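PDB 4XDN: MAU2 chromatid cohesion factor homolog from Saccharomyces cerevisiae, which forms a complex with SCC2 that is required for cohesin to associate with chromosomes, and so takes part in sister chromatid cohesion. Local coordinates for residues A[32-43]-A[62-73]. Sequence-based numbering, arbitrary orientation.
Sequences VYHLAQEYRDHA and LMNMSIQMFQLL
The F70 ring lies flat against A36, whose CB stands 3.6 Å from the ring centroid and 12° off the normal, a CH-pi contact over the centre of the face. Its edge meets Y33 CE1 and R40 NH1. A glycine in place of F70 would probably leave the A36 methyl without its aromatic cover and open a gap between Y33 and R40. The axes of 32-43 and 62-73 approach to 7.8 Å, antiparallel at 158°, consistent with the small A36, whose CA lies 4.1 Å from the CA of S66. With OG anti to the backbone N (chi1 174°), S66 donates to A36 O at 2.7 Å, tilted from the carbonyl plane. Y39 is a knob among L62, M65, S66 and M69: M65 CB covers one ring face, 4.0 Å from the centroid, and M65 CE touches Y39 CE2 at 3.6 Å. M69 fits among V32, L35, A36 and Y39. E90 of helix 81-98 is hydrogen-bonded to Y33 OH and salt-bridged to R40 NH1, while Y39 OH bonds to the backbone of another protein chain. The hairpin of 29-45 and 53-76 is thus joined by apolar interlocking, with one buried hydroxyl bond beside the closest CA pair.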
# COMPACT_ATOMS: atom_id res chain seq x y z
N VAL A 32 -26.11 19.18 -31.31
CA VAL A 32 -24.81 18.52 -31.46
C VAL A 32 -24.16 18.35 -30.09
O VAL A 32 -23.59 17.30 -29.79
CB VAL A 32 -23.87 19.33 -32.37
CG1 VAL A 32 -22.47 18.72 -32.40
CG2 VAL A 32 -24.43 19.40 -33.78
N TYR A 33 -24.27 19.39 -29.27
CA TYR A 33 -23.70 19.37 -27.92
C TYR A 33 -24.35 18.29 -27.07
O TYR A 33 -23.66 17.55 -26.37
CB TYR A 33 -23.87 20.74 -27.26
CG TYR A 33 -23.42 20.79 -25.82
CD1 TYR A 33 -22.09 20.59 -25.48
CD2 TYR A 33 -24.32 21.06 -24.80
CE1 TYR A 33 -21.66 20.64 -24.17
CE2 TYR A 33 -23.91 21.11 -23.48
CZ TYR A 33 -22.58 20.90 -23.17
OH TYR A 33 -22.17 20.95 -21.85
N HIS A 34 -25.68 18.20 -27.12
CA HIS A 34 -26.41 17.22 -26.34
C HIS A 34 -26.17 15.80 -26.84
O HIS A 34 -26.21 14.85 -26.06
CB HIS A 34 -27.91 17.53 -26.34
CG HIS A 34 -28.26 18.80 -25.62
ND1 HIS A 34 -27.38 19.43 -24.75
CD2 HIS A 34 -29.37 19.56 -25.63
CE1 HIS A 34 -27.94 20.52 -24.27
NE2 HIS A 34 -29.16 20.62 -24.78
N LEU A 35 -25.93 15.65 -28.14
CA LEU A 35 -25.60 14.35 -28.70
C LEU A 35 -24.25 13.87 -28.18
O LEU A 35 -24.09 12.70 -27.83
CB LEU A 35 -25.59 14.40 -30.23
CG LEU A 35 -26.94 14.31 -30.92
CD1 LEU A 35 -26.80 14.64 -32.40
CD2 LEU A 35 -27.56 12.92 -30.74
N ALA A 36 -23.28 14.77 -28.16
CA ALA A 36 -21.96 14.47 -27.61
C ALA A 36 -22.09 14.01 -26.16
O ALA A 36 -21.39 13.10 -25.72
CB ALA A 36 -21.05 15.69 -27.69
N GLN A 37 -23.00 14.64 -25.43
CA GLN A 37 -23.25 14.27 -24.04
C GLN A 37 -23.99 12.94 -23.95
O GLN A 37 -23.69 12.12 -23.08
CB GLN A 37 -24.06 15.37 -23.33
CG GLN A 37 -23.28 16.65 -23.09
CD GLN A 37 -24.03 17.64 -22.23
OE1 GLN A 37 -25.25 17.79 -22.35
NE2 GLN A 37 -23.32 18.33 -21.34
N GLU A 38 -24.96 12.73 -24.84
CA GLU A 38 -25.75 11.50 -24.82
C GLU A 38 -24.87 10.28 -25.10
O GLU A 38 -24.96 9.27 -24.40
CB GLU A 38 -26.90 11.56 -25.83
CG GLU A 38 -27.68 10.25 -25.94
CD GLU A 38 -28.96 10.37 -26.75
OE1 GLU A 38 -29.08 11.31 -27.56
OE2 GLU A 38 -29.86 9.52 -26.56
N TYR A 39 -24.04 10.38 -26.13
CA TYR A 39 -23.13 9.29 -26.49
C TYR A 39 -22.21 8.94 -25.31
O TYR A 39 -21.97 7.77 -25.02
CB TYR A 39 -22.30 9.66 -27.72
CG TYR A 39 -23.07 9.66 -29.02
CD1 TYR A 39 -23.89 8.60 -29.37
CD2 TYR A 39 -22.97 10.73 -29.90
CE1 TYR A 39 -24.59 8.60 -30.56
CE2 TYR A 39 -23.67 10.74 -31.09
CZ TYR A 39 -24.48 9.67 -31.42
OH TYR A 39 -25.17 9.68 -32.61
N ARG A 40 -21.70 9.97 -24.65
CA ARG A 40 -20.82 9.79 -23.50
C ARG A 40 -21.56 9.15 -22.34
O ARG A 40 -21.14 8.13 -21.80
CB ARG A 40 -20.22 11.13 -23.07
CG ARG A 40 -19.34 11.07 -21.82
CD ARG A 40 -19.16 12.46 -21.21
NE ARG A 40 -20.45 13.04 -20.83
CZ ARG A 40 -20.68 14.34 -20.71
NH1 ARG A 40 -19.72 15.23 -20.95
NH2 ARG A 40 -21.89 14.77 -20.36
N ASP A 41 -22.68 9.76 -21.95
CA ASP A 41 -23.42 9.33 -20.77
C ASP A 41 -24.01 7.94 -20.95
O ASP A 41 -24.25 7.23 -19.97
CB ASP A 41 -24.52 10.34 -20.43
CG ASP A 41 -23.98 11.70 -20.06
OD1 ASP A 41 -22.79 11.80 -19.71
OD2 ASP A 41 -24.75 12.69 -20.13
N HIS A 42 -24.24 7.55 -22.20
CA HIS A 42 -24.76 6.22 -22.48
C HIS A 42 -23.65 5.18 -22.39
O HIS A 42 -23.89 4.03 -22.01
CB HIS A 42 -25.41 6.17 -23.87
CG HIS A 42 -26.23 4.94 -24.10
ND1 HIS A 42 -27.46 4.76 -23.52
CD2 HIS A 42 -25.98 3.83 -24.82
CE1 HIS A 42 -27.95 3.59 -23.89
NE2 HIS A 42 -27.07 3.00 -24.68
N ALA A 43 -22.43 5.59 -22.75
CA ALA A 43 -21.27 4.72 -22.59
C ALA A 43 -21.03 4.45 -21.10
O ALA A 43 -20.70 3.33 -20.72
CB ALA A 43 -20.05 5.34 -23.23
N LEU A 62 -19.08 4.60 -28.90
CA LEU A 62 -19.84 5.71 -28.34
C LEU A 62 -18.92 6.87 -27.95
O LEU A 62 -19.22 8.03 -28.24
CB LEU A 62 -20.64 5.25 -27.13
CG LEU A 62 -21.78 4.27 -27.42
CD1 LEU A 62 -22.25 3.60 -26.15
CD2 LEU A 62 -22.94 4.98 -28.11
N MET A 63 -17.81 6.55 -27.29
CA MET A 63 -16.86 7.57 -26.87
C MET A 63 -16.25 8.27 -28.07
O MET A 63 -16.01 9.48 -28.04
CB MET A 63 -15.76 6.96 -26.00
CG MET A 63 -16.21 6.52 -24.62
SD MET A 63 -16.96 7.86 -23.68
CE MET A 63 -17.16 7.06 -22.08
N ASN A 64 -15.98 7.51 -29.12
CA ASN A 64 -15.45 8.06 -30.35
C ASN A 64 -16.41 9.11 -30.92
O ASN A 64 -16.01 10.23 -31.23
CB ASN A 64 -15.21 6.95 -31.37
CG ASN A 64 -14.37 7.41 -32.55
OD1 ASN A 64 -13.44 8.19 -32.40
ND2 ASN A 64 -14.71 6.92 -33.74
N MET A 65 -17.68 8.73 -31.04
CA MET A 65 -18.70 9.64 -31.53
C MET A 65 -18.80 10.88 -30.65
O MET A 65 -18.88 12.00 -31.16
CB MET A 65 -20.06 8.94 -31.60
CG MET A 65 -20.25 8.12 -32.86
SD MET A 65 -20.27 9.11 -34.37
CE MET A 65 -21.73 10.11 -34.10
N SER A 66 -18.79 10.69 -29.33
CA SER A 66 -18.89 11.82 -28.41
C SER A 66 -17.75 12.81 -28.64
O SER A 66 -17.98 14.02 -28.73
CB SER A 66 -18.86 11.33 -26.96
OG SER A 66 -18.82 12.43 -26.07
N ILE A 67 -16.53 12.30 -28.74
CA ILE A 67 -15.37 13.13 -28.97
C ILE A 67 -15.46 13.85 -30.31
O ILE A 67 -15.17 15.04 -30.41
CB ILE A 67 -14.07 12.30 -28.91
CG1 ILE A 67 -13.85 11.79 -27.49
CG2 ILE A 67 -12.86 13.13 -29.35
CD1 ILE A 67 -12.83 10.66 -27.39
N GLN A 68 -15.87 13.12 -31.35
CA GLN A 68 -15.94 13.68 -32.69
C GLN A 68 -17.00 14.77 -32.76
O GLN A 68 -16.84 15.76 -33.48
CB GLN A 68 -16.24 12.58 -33.72
CG GLN A 68 -15.19 11.47 -33.75
CD GLN A 68 -14.40 11.38 -35.05
OE1 GLN A 68 -14.65 12.11 -36.00
NE2 GLN A 68 -13.45 10.46 -35.09
N MET A 69 -18.09 14.60 -32.01
CA MET A 69 -19.14 15.61 -31.96
C MET A 69 -18.65 16.86 -31.25
O MET A 69 -18.97 17.98 -31.65
CB MET A 69 -20.39 15.04 -31.27
CG MET A 69 -21.07 13.91 -32.06
SD MET A 69 -21.97 14.45 -33.51
CE MET A 69 -23.60 14.72 -32.82
N PHE A 70 -17.87 16.67 -30.19
CA PHE A 70 -17.23 17.79 -29.50
C PHE A 70 -16.28 18.53 -30.43
O PHE A 70 -16.28 19.76 -30.49
CB PHE A 70 -16.47 17.32 -28.26
CG PHE A 70 -17.34 17.07 -27.05
CD1 PHE A 70 -18.29 18.00 -26.65
CD2 PHE A 70 -17.19 15.91 -26.31
CE1 PHE A 70 -19.08 17.77 -25.54
CE2 PHE A 70 -17.98 15.67 -25.19
CZ PHE A 70 -18.92 16.60 -24.81
N GLN A 71 -15.45 17.77 -31.15
CA GLN A 71 -14.50 18.34 -32.09
C GLN A 71 -15.23 19.11 -33.17
O GLN A 71 -14.75 20.13 -33.67
CB GLN A 71 -13.63 17.25 -32.70
CG GLN A 71 -12.62 16.67 -31.73
CD GLN A 71 -11.80 15.54 -32.32
OE1 GLN A 71 -12.29 14.75 -33.12
NE2 GLN A 71 -10.53 15.46 -31.91
N LEU A 72 -16.41 18.62 -33.53
CA LEU A 72 -17.26 19.25 -34.52
C LEU A 72 -17.60 20.68 -34.09
O LEU A 72 -17.56 21.60 -34.90
CB LEU A 72 -18.53 18.43 -34.72
CG LEU A 72 -19.15 18.32 -36.11
CD1 LEU A 72 -18.15 17.90 -37.17
CD2 LEU A 72 -20.29 17.32 -36.04
N LEU A 73 -17.92 20.85 -32.81
CA LEU A 73 -18.26 22.15 -32.27
C LEU A 73 -17.07 23.11 -32.34
O LEU A 73 -17.22 24.27 -32.72
CB LEU A 73 -18.74 22.03 -30.82
CG LEU A 73 -20.10 21.36 -30.61
CD1 LEU A 73 -20.36 21.12 -29.13
CD2 LEU A 73 -21.21 22.19 -31.22